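Local structure of ferritin heavy chain (Trichoplusia ni, 1Z6O) at the interface of chains C and A and the interface of chains A and B. The protein oxidises ferrous iron with dioxygen at its ferroxidase centre and, together with the light chain, builds the secreted shell that stores the ferric product. Numbering follows the deposited sequence. Chains: chain A/B, Ferritin heavy chain; chain C, Ferritin light chain.

Three patches hold one heavy chain, A, to two neighbours in the shell of twelve heavy and twelve light chains. Contact 1 joins chain A to light chain C through the end of helix 54-80 and the loop leading to 3-10 helix 89-91; its centre of C-alpha atoms lies about 34 Å from that of contact 2 and 41 Å from that of contact 3. Contacts 2 and 3, whose C-alpha centres are about 11 Å apart, share A:Leu113 and A:Ala161 on helices 105-132 and 139-168, against which chain B's N-terminal segment lies. Helix 54-80 contributes to contact 1 from chain A and to contact 2 from chain B, so one subunit serves heavy and light partners at once.

Contact 1: the interface of chains C and A. Residues chain C 57, 60-61, 64, 118-119; chain A 79, 83-89.
The tip of C:Glu119 meets the backbone amides of A:Val88 and A:Ser89 and the serine hydroxyl. Bent at chi2 (86°), the glutamate offers OE2 to A:Val88 N at 2.7 Å, on the anti lone pair. A:Ser89 N reaches the same oxygen at 2.9 Å, from above the carboxylate plane along a nearly straight bond. OE1 accepts the hydroxyl A:Ser89 OG at 2.6 Å. That hydroxyl accepts a hydrogen bond from the backbone amide C:Ala118 N at 2.8 Å, so a small serine, donor and acceptor at once, ties side chain to backbone. Two amides on one oxygen would probably stabilise the charged carboxylate.

Beta-branched A:Val88 spreads its methyls over the light chain: CG1, anti to its own backbone N, faces C:Leu57 and C:Ala118. The valine and C:Tyr61 side chains cross at about a right angle, with CG2 4.0 Å from C:Tyr61 CD1. C:Glu119 CA lies over the tyrosine ring's centre, which is likely to help fix the glutamate's place. A:Leu79 CD2 packs on C:Asn64 CA at 3.6 Å, and water 1 links C:Asn64 ND2 to A:Thr85 O.

The patch joins light-chain helix 37-61, C:Asn64 just past it and the loop at 118-119 to the end of heavy-chain helix 54-80 and the loop leading to 3-10 helix 89-91.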
loop_
_atom_site.group_PDB
_atom_site.type_symbol
_atom_site.label_atom_id
_atom_site.label_comp_id
_atom_site.label_asym_id
_atom_site.label_seq_id
_atom_site.Cartn_x
_atom_site.Cartn_y
_atom_site.Cartn_z
ATOM N N LEU C 57 -24.589 -11.751 -43.536
ATOM C CA LEU C 57 -24.758 -11.022 -44.796
ATOM C C LEU C 57 -25.532 -9.721 -44.568
ATOM O O LEU C 57 -25.252 -8.717 -45.217
ATOM C CB LEU C 57 -25.463 -11.898 -45.844
ATOM C CG LEU C 57 -24.635 -13.120 -46.294
ATOM C CD1 LEU C 57 -25.466 -13.974 -47.248
ATOM C CD2 LEU C 57 -23.342 -12.667 -46.972
ATOM N N ALA C 60 -23.136 -7.258 -43.179
ATOM C CA ALA C 60 -22.274 -6.751 -44.251
ATOM C C ALA C 60 -23.021 -5.700 -45.070
ATOM O O ALA C 60 -22.498 -4.618 -45.332
ATOM C CB ALA C 60 -21.825 -7.913 -45.175
ATOM N N TYR C 61 -24.251 -6.010 -45.467
ATOM C CA TYR C 61 -25.024 -5.064 -46.262
ATOM C C TYR C 61 -25.158 -3.700 -45.575
ATOM O O TYR C 61 -25.003 -2.661 -46.217
ATOM C CB TYR C 61 -26.420 -5.612 -46.559
ATOM C CG TYR C 61 -27.239 -4.679 -47.421
ATOM C CD1 TYR C 61 -26.934 -4.503 -48.772
ATOM C CD2 TYR C 61 -28.301 -3.946 -46.882
ATOM C CE1 TYR C 61 -27.664 -3.621 -49.570
ATOM C CE2 TYR C 61 -29.041 -3.058 -47.674
ATOM C CZ TYR C 61 -28.713 -2.906 -49.014
ATOM O OH TYR C 61 -29.429 -2.045 -49.801
ATOM N N ASN C 64 -22.115 -1.306 -45.936
ATOM C CA ASN C 64 -21.596 -0.822 -47.225
ATOM C C ASN C 64 -21.607 0.715 -47.142
ATOM O O ASN C 64 -22.257 1.282 -46.256
ATOM C CB ASN C 64 -22.365 -1.405 -48.460
ATOM C CG ASN C 64 -23.714 -0.739 -48.748
ATOM O OD1 ASN C 64 -23.835 0.480 -48.798
ATOM N ND2 ASN C 64 -24.728 -1.562 -48.991
ATOM N N ALA C 118 -30.541 -10.256 -48.012
ATOM C CA ALA C 118 -29.825 -9.307 -47.165
ATOM C C ALA C 118 -30.011 -7.844 -47.555
ATOM O O ALA C 118 -29.872 -6.959 -46.709
ATOM C CB ALA C 118 -28.333 -9.656 -47.154
ATOM N N GLU C 119 -30.323 -7.579 -48.825
ATOM C CA GLU C 119 -30.502 -6.193 -49.278
ATOM C C GLU C 119 -31.907 -5.704 -48.934
ATOM O O GLU C 119 -32.853 -5.959 -49.673
ATOM C CB GLU C 119 -30.278 -6.086 -50.798
ATOM C CG GLU C 119 -28.946 -6.659 -51.283
ATOM C CD GLU C 119 -28.993 -8.161 -51.574
ATOM O OE1 GLU C 119 -30.009 -8.819 -51.261
ATOM O OE2 GLU C 119 -27.998 -8.692 -52.116
ATOM N N LEU A 79 -16.149 -4.304 -48.751
ATOM C CA LEU A 79 -16.963 -3.178 -48.281
ATOM C C LEU A 79 -16.128 -1.901 -48.204
ATOM O O LEU A 79 -16.600 -0.815 -48.557
ATOM C CB LEU A 79 -17.559 -3.485 -46.895
ATOM C CG LEU A 79 -18.642 -4.582 -46.852
ATOM C CD1 LEU A 79 -18.857 -5.035 -45.396
ATOM C CD2 LEU A 79 -19.956 -4.039 -47.457
ATOM N N GLU A 83 -17.597 -1.838 -52.504
ATOM C CA GLU A 83 -18.397 -2.891 -53.122
ATOM C C GLU A 83 -19.520 -3.369 -52.207
ATOM O O GLU A 83 -19.702 -2.861 -51.100
ATOM C CB GLU A 83 -17.503 -4.084 -53.481
ATOM C CG GLU A 83 -16.366 -3.742 -54.456
ATOM C CD GLU A 83 -16.887 -3.328 -55.842
ATOM O OE1 GLU A 83 -18.022 -3.711 -56.195
ATOM O OE2 GLU A 83 -16.157 -2.635 -56.583
ATOM N N LEU A 84 -20.264 -4.355 -52.697
ATOM C CA LEU A 84 -21.374 -4.965 -51.975
ATOM C C LEU A 84 -22.522 -4.023 -51.624
ATOM O O LEU A 84 -23.120 -4.127 -50.554
ATOM C CB LEU A 84 -20.858 -5.698 -50.721
ATOM C CG LEU A 84 -19.850 -6.819 -51.038
ATOM C CD1 LEU A 84 -19.424 -7.535 -49.752
ATOM C CD2 LEU A 84 -20.486 -7.827 -52.018
ATOM N N THR A 85 -22.815 -3.089 -52.526
ATOM C CA THR A 85 -23.965 -2.211 -52.350
ATOM C C THR A 85 -25.169 -3.016 -52.880
ATOM O O THR A 85 -26.320 -2.619 -52.721
ATOM C CB THR A 85 -23.815 -0.908 -53.136
ATOM O OG1 THR A 85 -23.395 -1.205 -54.471
ATOM C CG2 THR A 85 -22.773 -0.012 -52.453
ATOM N N ASN A 86 -24.871 -4.140 -53.529
ATOM C CA ASN A 86 -25.877 -5.093 -54.015
ATOM C C ASN A 86 -25.159 -6.441 -54.210
ATOM O O ASN A 86 -23.949 -6.526 -53.990
ATOM C CB ASN A 86 -26.533 -4.626 -55.320
ATOM C CG ASN A 86 -25.530 -4.277 -56.383
ATOM O OD1 ASN A 86 -25.092 -3.127 -56.490
ATOM N ND2 ASN A 86 -25.144 -5.268 -57.177
ATOM N N ASP A 87 -25.886 -7.490 -54.595
ATOM C CA ASP A 87 -25.283 -8.820 -54.798
ATOM C C ASP A 87 -24.679 -9.378 -53.516
ATOM O O ASP A 87 -23.636 -10.041 -53.537
ATOM C CB ASP A 87 -24.178 -8.752 -55.849
ATOM C CG ASP A 87 -24.689 -8.286 -57.187
ATOM O OD1 ASP A 87 -24.012 -7.450 -57.823
ATOM O OD2 ASP A 87 -25.768 -8.763 -57.598
ATOM N N VAL A 88 -25.324 -9.098 -52.394
ATOM C CA VAL A 88 -24.825 -9.598 -51.129
ATOM C C VAL A 88 -25.443 -10.966 -50.822
ATOM O O VAL A 88 -24.750 -11.879 -50.378
ATOM C CB VAL A 88 -25.148 -8.607 -49.979
ATOM C CG1 VAL A 88 -24.686 -9.185 -48.651
ATOM C CG2 VAL A 88 -24.447 -7.255 -50.236
ATOM N N SER A 89 -26.739 -11.110 -51.081
ATOM C CA SER A 89 -27.440 -12.366 -50.788
ATOM C C SER A 89 -26.817 -13.575 -51.479
ATOM O O SER A 89 -26.769 -14.659 -50.915
ATOM C CB SER A 89 -28.913 -12.263 -51.199
ATOM O OG SER A 89 -29.583 -11.263 -50.451
HETATM O O HOH W 1 -26.803 -0.333 -50.866
HETATM O O HOH W 2 -29.104 -2.778 -52.955
#

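Contact 2: the interface of chains A and B. Residues chain A 113, 154, 157-158, 161; chain B 14, 79-80.
Helix 139-168 of chain A presents residues 154 to 161 in regular helical geometry, whereas B:Trp14 stands in a loop and B:Met80 closes helix 54-80.

The indole is the centrepiece. Its CG takes the crowded position between backbone N and carbonyl carbon (chi1 62°), and the ring lays one face on chain A. A:Leu113, with CG anti to its backbone N, crosses obliquely and sets CD1 over the five-membered ring, 3.9 Å from its centroid, in a CH-pi contact. A:Ala161 CB sits over the same face toward the rim, where a methyl is small enough to let the broad ring approach the helix. Alongside, the extended A:Gln157 runs antiparallel to the tryptophan, its amide plane 70° from the ring. Water 4 bridges A:Gln157 OE1, at 3.0 Å, and B:Trp14 O, at 2.8 Å.

An alanine in place of B:Trp14 would remove the indole face that A:Leu113 packs on, and would probably loosen this part of the interface.

B:Met80, flexible and bent at chi3, puts CE 4.0 Å from A:Tyr154 CB, and the aliphatic part of A:Arg158 passes its backbone, CG lying 3.8 Å from B:Met80 CA. Water 3 joins A:Tyr154 O, at 2.7 Å, to B:Met80 O.

The site sits where chain B's N-terminal segment and the end of its helix 54-80 meet helices 105-132 and 139-168 of chain A.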
loop_
_atom_site.group_PDB
_atom_site.type_symbol
_atom_site.label_atom_id
_atom_site.label_comp_id
_atom_site.label_asym_id
_atom_site.label_seq_id
_atom_site.Cartn_x
_atom_site.Cartn_y
_atom_site.Cartn_z
ATOM N N LEU A 113 -4.800 -30.624 -43.709
ATOM C CA LEU A 113 -3.621 -30.126 -44.427
ATOM C C LEU A 113 -3.945 -29.954 -45.919
ATOM O O LEU A 113 -3.575 -28.960 -46.538
ATOM C CB LEU A 113 -2.443 -31.100 -44.253
ATOM C CG LEU A 113 -1.133 -30.797 -45.004
ATOM C CD1 LEU A 113 -0.626 -29.387 -44.653
ATOM C CD2 LEU A 113 -0.083 -31.861 -44.618
ATOM N N TYR A 154 0.674 -20.374 -44.765
ATOM C CA TYR A 154 1.923 -21.123 -44.671
ATOM C C TYR A 154 2.239 -21.574 -43.259
ATOM O O TYR A 154 2.704 -22.696 -43.061
ATOM C CB TYR A 154 3.090 -20.334 -45.284
ATOM C CG TYR A 154 2.991 -20.263 -46.801
ATOM C CD1 TYR A 154 2.737 -19.054 -47.449
ATOM C CD2 TYR A 154 3.113 -21.420 -47.585
ATOM C CE1 TYR A 154 2.599 -18.994 -48.848
ATOM C CE2 TYR A 154 2.984 -21.370 -48.982
ATOM C CZ TYR A 154 2.726 -20.149 -49.603
ATOM O OH TYR A 154 2.607 -20.080 -50.974
ATOM N N GLN A 157 -0.162 -24.531 -42.486
ATOM C CA GLN A 157 0.213 -25.776 -43.158
ATOM C C GLN A 157 1.370 -26.444 -42.432
ATOM O O GLN A 157 1.352 -27.649 -42.199
ATOM C CB GLN A 157 0.636 -25.507 -44.619
ATOM C CG GLN A 157 -0.526 -25.117 -45.506
ATOM C CD GLN A 157 -0.104 -24.668 -46.898
ATOM O OE1 GLN A 157 1.082 -24.413 -47.184
ATOM N NE2 GLN A 157 -1.074 -24.548 -47.762
ATOM N N ARG A 158 2.387 -25.663 -42.076
ATOM C CA ARG A 158 3.539 -26.240 -41.391
ATOM C C ARG A 158 3.107 -26.836 -40.056
ATOM O O ARG A 158 3.586 -27.897 -39.655
ATOM C CB ARG A 158 4.625 -25.179 -41.161
ATOM C CG ARG A 158 5.816 -25.678 -40.301
ATOM C CD ARG A 158 6.578 -26.870 -40.935
ATOM N NE ARG A 158 7.646 -27.326 -40.036
ATOM C CZ ARG A 158 7.464 -28.122 -38.987
ATOM N NH1 ARG A 158 6.247 -28.585 -38.700
ATOM N NH2 ARG A 158 8.491 -28.418 -38.186
ATOM N N ALA A 161 1.168 -30.092 -40.818
ATOM C CA ALA A 161 2.080 -31.110 -41.350
ATOM C C ALA A 161 2.915 -31.712 -40.215
ATOM O O ALA A 161 3.133 -32.924 -40.173
ATOM C CB ALA A 161 3.008 -30.497 -42.416
ATOM N N TRP B 14 1.284 -29.401 -50.212
ATOM C CA TRP B 14 1.500 -28.089 -49.593
ATOM C C TRP B 14 2.935 -27.561 -49.732
ATOM O O TRP B 14 3.182 -26.371 -49.501
ATOM C CB TRP B 14 1.144 -28.147 -48.094
ATOM C CG TRP B 14 2.013 -29.114 -47.306
ATOM C CD1 TRP B 14 1.916 -30.485 -47.287
ATOM C CD2 TRP B 14 3.112 -28.778 -46.450
ATOM N NE1 TRP B 14 2.891 -31.016 -46.469
ATOM C CE2 TRP B 14 3.638 -29.992 -45.943
ATOM C CE3 TRP B 14 3.709 -27.562 -46.061
ATOM C CZ2 TRP B 14 4.736 -30.032 -45.066
ATOM C CZ3 TRP B 14 4.802 -27.601 -45.188
ATOM C CH2 TRP B 14 5.302 -28.832 -44.700
ATOM N N LEU B 79 12.229 -24.189 -43.541
ATOM C CA LEU B 79 11.642 -25.285 -42.762
ATOM C C LEU B 79 10.120 -25.165 -42.721
ATOM O O LEU B 79 9.406 -26.167 -42.818
ATOM C CB LEU B 79 12.196 -25.281 -41.324
ATOM C CG LEU B 79 13.682 -25.662 -41.170
ATOM C CD1 LEU B 79 14.176 -25.250 -39.771
ATOM C CD2 LEU B 79 13.853 -27.182 -41.386
ATOM N N MET B 80 9.622 -23.940 -42.562
ATOM C CA MET B 80 8.177 -23.717 -42.515
ATOM C C MET B 80 7.512 -24.139 -43.831
ATOM O O MET B 80 6.379 -24.630 -43.829
ATOM C CB MET B 80 7.865 -22.232 -42.249
ATOM C CG MET B 80 6.378 -21.883 -42.435
ATOM S SD MET B 80 6.004 -20.118 -42.246
ATOM C CE MET B 80 6.713 -19.490 -43.841
HETATM O O HOH W 3 3.822 -24.060 -45.074
HETATM O O HOH W 4 1.331 -24.391 -50.200
#

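Contact 3: the interface of chains A and B. Residues chain A 110, 113, 161, 164-165, 168-169; chain B 8-11.
The ammonium nitrogen A:Lys168 NZ is gripped by two oxygens, one from each chain. Across the interface it donates to the carbonyl B:Gln9 O at 2.6 Å, arriving nearly along the C=O axis (167° at the oxygen). Within chain A it forms a salt bridge with A:Glu110 OE2 at 2.7 Å, on the syn lone pair. Both side chains are extended beyond CG, so the lysine of helix 139-168 and the glutamate of helix 105-132 meet tip to tip and link the helices; the paired charges would probably keep both groups ionised. The acceptor on chain B is a backbone carbonyl, so the bond does not need the glutamine side chain, though B:Gln9 as a whole is poorly ordered.

The lysine and B:Val8 slide past each other in opposite directions, A:Lys168 CG 4.0 Å from B:Val8 CB. Its CD lies 3.9 Å from B:Ile10 CG2. B:Val8 and A:Lys169 cross at about a right angle, CG2 against CG. B:Pro11, compact and rigid, lies at about a right angle across A:Glu110, its CD 3.5 Å from the carboxylate carbon CD. B:Ile10 points CG1 into the crowded position (chi1 62°), driving its long branch toward helix 139-168, and its CD1 ends 3.7 Å from the hydroxyl A:Ser165 OG, itself hydrogen-bonded to A:Ala161 O.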
loop_
_atom_site.group_PDB
_atom_site.type_symbol
_atom_site.label_atom_id
_atom_site.label_comp_id
_atom_site.label_asym_id
_atom_site.label_seq_id
_atom_site.Cartn_x
_atom_site.Cartn_y
_atom_site.Cartn_z
ATOM N N GLU A 110 -4.485 -34.944 -41.939
ATOM C CA GLU A 110 -4.066 -34.957 -43.344
ATOM C C GLU A 110 -5.127 -34.328 -44.232
ATOM O O GLU A 110 -4.809 -33.664 -45.221
ATOM C CB GLU A 110 -3.768 -36.392 -43.805
ATOM C CG GLU A 110 -2.515 -36.977 -43.127
ATOM C CD GLU A 110 -2.124 -38.348 -43.690
ATOM O OE1 GLU A 110 -3.001 -39.046 -44.230
ATOM O OE2 GLU A 110 -0.946 -38.739 -43.574
ATOM N N LEU A 113 -4.800 -30.624 -43.709
ATOM C CA LEU A 113 -3.621 -30.126 -44.427
ATOM C C LEU A 113 -3.945 -29.954 -45.919
ATOM O O LEU A 113 -3.575 -28.960 -46.538
ATOM C CB LEU A 113 -2.443 -31.100 -44.253
ATOM C CG LEU A 113 -1.133 -30.797 -45.004
ATOM C CD1 LEU A 113 -0.626 -29.387 -44.653
ATOM C CD2 LEU A 113 -0.083 -31.861 -44.618
ATOM N N ALA A 161 1.168 -30.092 -40.818
ATOM C CA ALA A 161 2.080 -31.110 -41.350
ATOM C C ALA A 161 2.915 -31.712 -40.215
ATOM O O ALA A 161 3.133 -32.924 -40.173
ATOM C CB ALA A 161 3.008 -30.497 -42.416
ATOM N N ALA A 164 0.693 -33.989 -38.090
ATOM C CA ALA A 164 0.441 -35.239 -38.803
ATOM C C ALA A 164 1.667 -36.152 -38.763
ATOM O O ALA A 164 1.527 -37.349 -38.521
ATOM C CB ALA A 164 0.045 -34.953 -40.262
ATOM N N SER A 165 2.863 -35.607 -39.004
ATOM C CA SER A 165 4.077 -36.437 -38.969
ATOM C C SER A 165 4.290 -37.046 -37.590
ATOM O O SER A 165 4.570 -38.233 -37.462
ATOM C CB SER A 165 5.346 -35.627 -39.310
ATOM O OG SER A 165 5.335 -35.196 -40.656
ATOM N N LYS A 168 1.496 -39.668 -36.884
ATOM C CA LYS A 168 1.553 -40.822 -37.780
ATOM C C LYS A 168 2.665 -41.800 -37.410
ATOM O O LYS A 168 2.508 -43.004 -37.586
ATOM C CB LYS A 168 1.700 -40.372 -39.240
ATOM C CG LYS A 168 1.299 -41.456 -40.252
ATOM C CD LYS A 168 1.109 -40.865 -41.654
ATOM C CE LYS A 168 0.442 -41.867 -42.607
ATOM N NZ LYS A 168 0.144 -41.211 -43.924
ATOM N N LYS A 169 3.778 -41.299 -36.881
ATOM C CA LYS A 169 4.871 -42.188 -36.472
ATOM C C LYS A 169 4.441 -43.144 -35.372
ATOM O O LYS A 169 5.037 -44.202 -35.195
ATOM C CB LYS A 169 6.059 -41.387 -35.947
ATOM C CG LYS A 169 6.783 -40.610 -37.007
ATOM C CD LYS A 169 7.804 -39.694 -36.355
ATOM C CE LYS A 169 8.247 -38.626 -37.336
ATOM N NZ LYS A 169 8.950 -37.540 -36.627
ATOM N N VAL B 8 7.428 -42.386 -42.100
ATOM C CA VAL B 8 6.045 -42.369 -42.550
ATOM C C VAL B 8 5.949 -41.253 -43.572
ATOM O O VAL B 8 6.809 -40.379 -43.639
ATOM C CB VAL B 8 5.059 -42.073 -41.395
ATOM C CG1 VAL B 8 5.081 -43.219 -40.386
ATOM C CG2 VAL B 8 5.418 -40.736 -40.729
ATOM N N GLN B 9 4.895 -41.277 -44.364
ATOM C CA GLN B 9 4.726 -40.259 -45.374
ATOM C C GLN B 9 3.385 -39.590 -45.170
ATOM O O GLN B 9 2.394 -40.258 -44.878
ATOM C CB GLN B 9 4.764 -40.894 -46.765
ATOM C CG GLN B 9 6.048 -41.653 -47.082
ATOM C CD GLN B 9 7.288 -40.776 -47.009
ATOM O OE1 GLN B 9 7.325 -39.675 -47.569
ATOM N NE2 GLN B 9 8.321 -41.265 -46.324
ATOM N N ILE B 10 3.356 -38.268 -45.299
ATOM C CA ILE B 10 2.097 -37.552 -45.180
ATOM C C ILE B 10 1.958 -36.779 -46.495
ATOM O O ILE B 10 2.896 -36.738 -47.291
ATOM C CB ILE B 10 2.091 -36.566 -43.972
ATOM C CG1 ILE B 10 3.163 -35.499 -44.162
ATOM C CG2 ILE B 10 2.310 -37.334 -42.647
ATOM C CD1 ILE B 10 2.946 -34.268 -43.271
ATOM N N PRO B 11 0.798 -36.160 -46.739
ATOM C CA PRO B 11 0.566 -35.388 -47.971
ATOM C C PRO B 11 1.669 -34.343 -48.169
ATOM O O PRO B 11 2.138 -33.746 -47.200
ATOM C CB PRO B 11 -0.793 -34.738 -47.719
ATOM C CG PRO B 11 -1.490 -35.754 -46.829
ATOM C CD PRO B 11 -0.392 -36.143 -45.867
#